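Local coordinates for NreA protein (Staphylococcus carnosus subsp. carnosus TM300, PDB 4IUH), which serves as a cytosolic nitrate receptor of the staphylococcal nitrate regulation system, built on a GAF domain that can also bind iodide, at residues L99-N102 with D103-Y107; I64-R67 with Y68-I71. All coordinates share one frame; numbering follows the deposited sequence.

Contact 1 of 2, residues L99-N102 with D103-Y107; sequences LSQN and DKLGY
Ser-100 and Asp-103 exchange bonds across the first turn of helix 101-106, the reciprocal pattern called a capping box. Ser-100, at the N-cap, accepts Asp-103 N through OG at 3.1 Å; in return Asp-103 OD2 takes Ser-100 N at 2.9 Å, the donor arriving from above the carboxylate plane, 35° out of it. Serine suits the place because its hydroxyl, set between backbone N and carbonyl carbon (chi1 67°), reaches forward over the turn, and aspartate because its short arm folds back. Its negative charge near the helix's N-terminal end should also be favourable.

The close-packed side belongs to Leu-99, just ahead of the cap. Its CB lies 3.8 Å from Asp-103 CB, and Leu-99 CD1 lies 4.0 Å from Tyr-107 CD2, at the edge of the ring, the two side chains crossing at about a right angle. Lys-104 runs its extended chain along the same residue, with CE 3.7 Å from Leu-99 O, so its methylenes pack while the ammonium group makes a weak hydrogen bond to Asp-96 O. One turn further on, Asp-103 O lies over one face of the Tyr-107 ring, toward its rim.

The opposite character marks Gln-101, Asn-102 and Leu-105, all exposed. Gln-101 and Asn-102 direct their CB atoms away from the following turn, and the side-chain meeting there is thin: Gln-101 CG and Leu-105 CD1 are 4.2 Å apart. Regular backbone bonds hold this side, among them Leu-105 N to Gln-101 O at 3.0 Å.

Helix 101-106 follows closely on helix 95-98 and precedes helix 108-112, while Tyr-107 leans on Leu-79 and Leu-82 of helix 78-86.

Contact 2 of 2, residues I64-R67 with Y68-I71; sequences INYR and YRMI
Tyr-66 and Arg-69 lie side by side and point the same way where the Asx turn of Asn-65 to Arg-67 passes into a run of helical backbone at 68-70, within the loop joining strand 54-61 to helix 78-86 of this GAF domain. The guanidinium and ring planes are 35° apart. Tyr-66 CD1 sits over the centre of the guanidinium, 3.8 Å from Arg-69 CZ, whereas the arginine approaches the ring obliquely. Arginine suits this exposed place because a chain extended from CG to NE carries a flat, charged group out beside the tyrosine while leaving the charge at the surface.

Tyr-68 turns the other way, inward. Its CG stands between backbone N and carbonyl carbon (chi1 72°), which swings the ring back beneath the preceding residues: Asn-65 O lies in plane at its edge, 3.7 Å from Tyr-68 CD1, and Arg-69 CG lies over one face. Tyr-66 CD1 also comes within 4.1 Å of Tyr-68 CE1. Large and mostly apolar, the buried ring packs against Trp-57 and Ala-60 of strand 54-61 and Ile-109 of helix 108-112.

Arg-67 and Met-70 meet more lightly. The flexible thioether chain brings Met-70 CE to 3.9 Å from Arg-67 CG. The backbone curls through Arg-69 N to Tyr-66 O, 3.2 Å, and Met-70 N to Arg-67 O, 3.0 Å.

Asparagine opens the turn because its amide offers both roles. Asn-65 ND2 donates to Ser-112 O. Asn-65 OD1 accepts Arg-67 N at 3.0 Å, in the carbonyl plane on a lone pair. It also accepts a hydrogen bond from a water whose O lies 2.9 Å from Asn-65 OD1.

From the N terminus, contact 2 comes first: residues 64-71 curl up within the loop that leaves strand 54-61, and the chain then proceeds to helix 78-86 and strand 90-92. Contact 1, at 99-107, follows, opening helix 101-106 just after helix 95-98. Each is a local turn within its own unbroken stretch, and they stand in series, neither nested nor crossed. The centres of contact 1 and contact 2 are about 18 Å apart; the nearest atoms of contact 1 and contact 2 are about 6 Å apart, without touching. The connection is indirect: contact 1 leads straight into helix 108-112, against which contact 2 packs, while contact 1 also reaches helix 78-86 and contact 2 reaches edge strand 54-61.

Contact 1 of 2, residues L99-N102 with D103-Y107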
loop_
_atom_site.group_PDB
_atom_site.type_symbol
_atom_site.label_atom_id
_atom_site.label_comp_id
_atom_site.label_asym_id
_atom_site.label_seq_id
_atom_site.Cartn_x
_atom_site.Cartn_y
_atom_site.Cartn_z
ATOM N N LEU A 99 0.880 2.205 16.050
ATOM C CA LEU A 99 1.504 0.899 15.838
ATOM C C LEU A 99 2.456 0.526 16.975
ATOM O O LEU A 99 3.264 1.338 17.419
ATOM C CB LEU A 99 2.265 0.855 14.506
ATOM C CG LEU A 99 1.475 1.109 13.219
ATOM C CD1 LEU A 99 2.377 0.968 12.013
ATOM C CD2 LEU A 99 0.289 0.167 13.109
ATOM N N SER A 100 2.356 -0.714 17.438
ATOM C CA SER A 100 3.305 -1.239 18.415
ATOM C C SER A 100 4.672 -1.466 17.763
ATOM O O SER A 100 4.812 -1.385 16.543
ATOM C CB SER A 100 2.799 -2.558 18.999
ATOM O OG SER A 100 2.792 -3.569 18.007
ATOM N N GLN A 101 5.672 -1.739 18.590
ATOM C CA GLN A 101 6.998 -2.091 18.112
ATOM C C GLN A 101 6.929 -3.312 17.190
ATOM O O GLN A 101 7.506 -3.307 16.100
ATOM C CB GLN A 101 7.917 -2.354 19.304
ATOM C CG GLN A 101 9.245 -2.998 18.973
ATOM C CD GLN A 101 10.039 -3.336 20.223
ATOM O OE1 GLN A 101 10.477 -4.473 20.408
ATOM N NE2 GLN A 101 10.220 -2.350 21.095
ATOM N N ASN A 102 6.206 -4.345 17.622
ATOM C CA ASN A 102 6.027 -5.545 16.813
ATOM C C ASN A 102 5.372 -5.252 15.457
ATOM O O ASN A 102 5.792 -5.805 14.441
ATOM C CB ASN A 102 5.237 -6.623 17.568
ATOM C CG ASN A 102 6.035 -7.272 18.702
ATOM O OD1 ASN A 102 7.244 -7.081 18.833
ATOM N ND2 ASN A 102 5.348 -8.048 19.523
ATOM N N ASP A 103 4.354 -4.386 15.448
ATOM C CA ASP A 103 3.689 -3.971 14.209
ATOM C C ASP A 103 4.687 -3.358 13.233
ATOM O O ASP A 103 4.758 -3.770 12.072
ATOM C CB ASP A 103 2.579 -2.935 14.457
ATOM C CG ASP A 103 1.416 -3.473 15.289
ATOM O OD1 ASP A 103 1.111 -4.686 15.218
ATOM O OD2 ASP A 103 0.795 -2.655 16.014
ATOM N N LYS A 104 5.446 -2.365 13.695
ATOM C CA LYS A 104 6.414 -1.681 12.834
ATOM C C LYS A 104 7.455 -2.643 12.258
ATOM O O LYS A 104 7.773 -2.574 11.069
ATOM C CB LYS A 104 7.110 -0.536 13.574
ATOM C CG LYS A 104 6.214 0.644 13.896
ATOM C CD LYS A 104 6.901 1.581 14.874
ATOM C CE LYS A 104 5.957 2.678 15.350
ATOM N NZ LYS A 104 6.408 3.268 16.645
ATOM N N LEU A 105 7.973 -3.536 13.102
ATOM C CA LEU A 105 8.909 -4.561 12.651
ATOM C C LEU A 105 8.260 -5.484 11.624
ATOM O O LEU A 105 8.928 -5.994 10.735
ATOM C CB LEU A 105 9.438 -5.383 13.830
ATOM C CG LEU A 105 10.381 -4.658 14.794
ATOM C CD1 LEU A 105 10.745 -5.544 15.983
ATOM C CD2 LEU A 105 11.633 -4.189 14.072
ATOM N N GLY A 106 6.957 -5.690 11.750
ATOM C CA GLY A 106 6.237 -6.527 10.817
ATOM C C GLY A 106 5.846 -5.825 9.525
ATOM O O GLY A 106 5.411 -6.483 8.584
ATOM N N TYR A 107 5.987 -4.500 9.478
ATOM C CA TYR A 107 5.679 -3.728 8.268
ATOM C C TYR A 107 6.916 -2.978 7.778
ATOM O O TYR A 107 6.991 -1.755 7.920
ATOM C CB TYR A 107 4.585 -2.692 8.537
ATOM C CG TYR A 107 3.271 -3.223 9.071
ATOM C CD1 TYR A 107 2.836 -4.509 8.785
ATOM C CD2 TYR A 107 2.457 -2.418 9.856
ATOM C CE1 TYR A 107 1.628 -4.983 9.273
ATOM C CE2 TYR A 107 1.249 -2.875 10.347
ATOM C CZ TYR A 107 0.838 -4.155 10.055
ATOM O OH TYR A 107 -0.365 -4.605 10.555
#

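Contact 2 of 2, residues I64-R67 with Y68-I71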
loop_
_atom_site.group_PDB
_atom_site.type_symbol
_atom_site.label_atom_id
_atom_site.label_comp_id
_atom_site.label_asym_id
_atom_site.label_seq_id
_atom_site.Cartn_x
_atom_site.Cartn_y
_atom_site.Cartn_z
ATOM N N ILE A 64 12.004 7.413 -0.912
ATOM C CA ILE A 64 13.211 8.138 -0.521
ATOM C C ILE A 64 14.479 7.297 -0.688
ATOM O O ILE A 64 15.588 7.831 -0.718
ATOM C CB ILE A 64 13.121 8.720 0.908
ATOM C CG1 ILE A 64 12.796 7.621 1.921
ATOM C CG2 ILE A 64 12.082 9.831 0.955
ATOM C CD1 ILE A 64 12.882 8.077 3.368
ATOM N N ASN A 65 14.304 5.984 -0.799
ATOM C CA ASN A 65 15.392 5.086 -1.173
ATOM C C ASN A 65 14.845 3.883 -1.927
ATOM O O ASN A 65 13.676 3.871 -2.315
ATOM C CB ASN A 65 16.188 4.637 0.049
ATOM C CG ASN A 65 15.308 4.070 1.134
ATOM O OD1 ASN A 65 14.821 2.941 1.030
ATOM N ND2 ASN A 65 15.091 4.850 2.188
ATOM N N TYR A 66 15.681 2.871 -2.133
ATOM C CA TYR A 66 15.258 1.697 -2.890
ATOM C C TYR A 66 15.162 0.421 -2.049
ATOM O O TYR A 66 15.142 -0.682 -2.595
ATOM C CB TYR A 66 16.171 1.469 -4.099
ATOM C CG TYR A 66 16.067 2.548 -5.156
ATOM C CD1 TYR A 66 14.944 2.648 -5.966
ATOM C CD2 TYR A 66 17.098 3.462 -5.353
ATOM C CE1 TYR A 66 14.845 3.629 -6.938
ATOM C CE2 TYR A 66 17.006 4.446 -6.322
ATOM C CZ TYR A 66 15.875 4.526 -7.110
ATOM O OH TYR A 66 15.773 5.502 -8.078
ATOM N N ARG A 67 15.087 0.568 -0.731
ATOM C CA ARG A 67 15.020 -0.594 0.153
ATOM C C ARG A 67 13.720 -1.385 0.009
ATOM O O ARG A 67 13.686 -2.585 0.291
ATOM C CB ARG A 67 15.253 -0.197 1.615
ATOM C CG ARG A 67 16.717 0.090 1.941
ATOM C CD ARG A 67 17.021 -0.133 3.417
ATOM N NE ARG A 67 16.346 0.839 4.270
ATOM C CZ ARG A 67 16.880 1.999 4.646
ATOM N NH1 ARG A 67 18.103 2.332 4.243
ATOM N NH2 ARG A 67 16.192 2.827 5.423
ATOM N N TYR A 68 12.660 -0.717 -0.440
ATOM C CA TYR A 68 11.368 -1.373 -0.619
ATOM C C TYR A 68 11.482 -2.537 -1.606
ATOM O O TYR A 68 10.747 -3.517 -1.503
ATOM C CB TYR A 68 10.309 -0.371 -1.097
ATOM C CG TYR A 68 10.482 0.064 -2.539
ATOM C CD1 TYR A 68 11.286 1.150 -2.869
ATOM C CD2 TYR A 68 9.846 -0.617 -3.573
ATOM C CE1 TYR A 68 11.451 1.543 -4.182
ATOM C CE2 TYR A 68 10.008 -0.231 -4.891
ATOM C CZ TYR A 68 10.809 0.849 -5.188
ATOM O OH TYR A 68 10.966 1.235 -6.499
ATOM N N ARG A 69 12.410 -2.420 -2.556
ATOM C CA ARG A 69 12.616 -3.439 -3.579
ATOM C C ARG A 69 13.072 -4.769 -3.000
ATOM O O ARG A 69 12.803 -5.823 -3.571
ATOM C CB ARG A 69 13.664 -2.976 -4.588
ATOM C CG ARG A 69 13.196 -1.944 -5.595
ATOM C CD ARG A 69 14.341 -1.629 -6.544
ATOM N NE ARG A 69 13.969 -0.700 -7.605
ATOM C CZ ARG A 69 14.836 -0.181 -8.469
ATOM N NH1 ARG A 69 16.125 -0.498 -8.394
ATOM N NH2 ARG A 69 14.418 0.661 -9.407
ATOM N N MET A 70 13.787 -4.713 -1.882
ATOM C CA MET A 70 14.319 -5.911 -1.254
ATOM C C MET A 70 13.262 -6.639 -0.437
ATOM O O MET A 70 13.494 -7.743 0.048
ATOM C CB MET A 70 15.498 -5.559 -0.349
ATOM C CG MET A 70 16.688 -4.938 -1.063
ATOM S SD MET A 70 18.077 -4.661 0.067
ATOM C CE MET A 70 17.270 -3.703 1.358
ATOM N N ILE A 71 12.102 -6.021 -0.272
ATOM C CA ILE A 71 11.050 -6.621 0.534
ATOM C C ILE A 71 10.352 -7.748 -0.219
ATOM O O ILE A 71 9.843 -7.557 -1.324
ATOM C CB ILE A 71 10.024 -5.568 0.988
ATOM C CG1 ILE A 71 10.705 -4.525 1.876
ATOM C CG2 ILE A 71 8.867 -6.225 1.726
ATOM C CD1 ILE A 71 9.799 -3.372 2.266
HETATM O O HOH W 1 12.156 1.908 0.920
#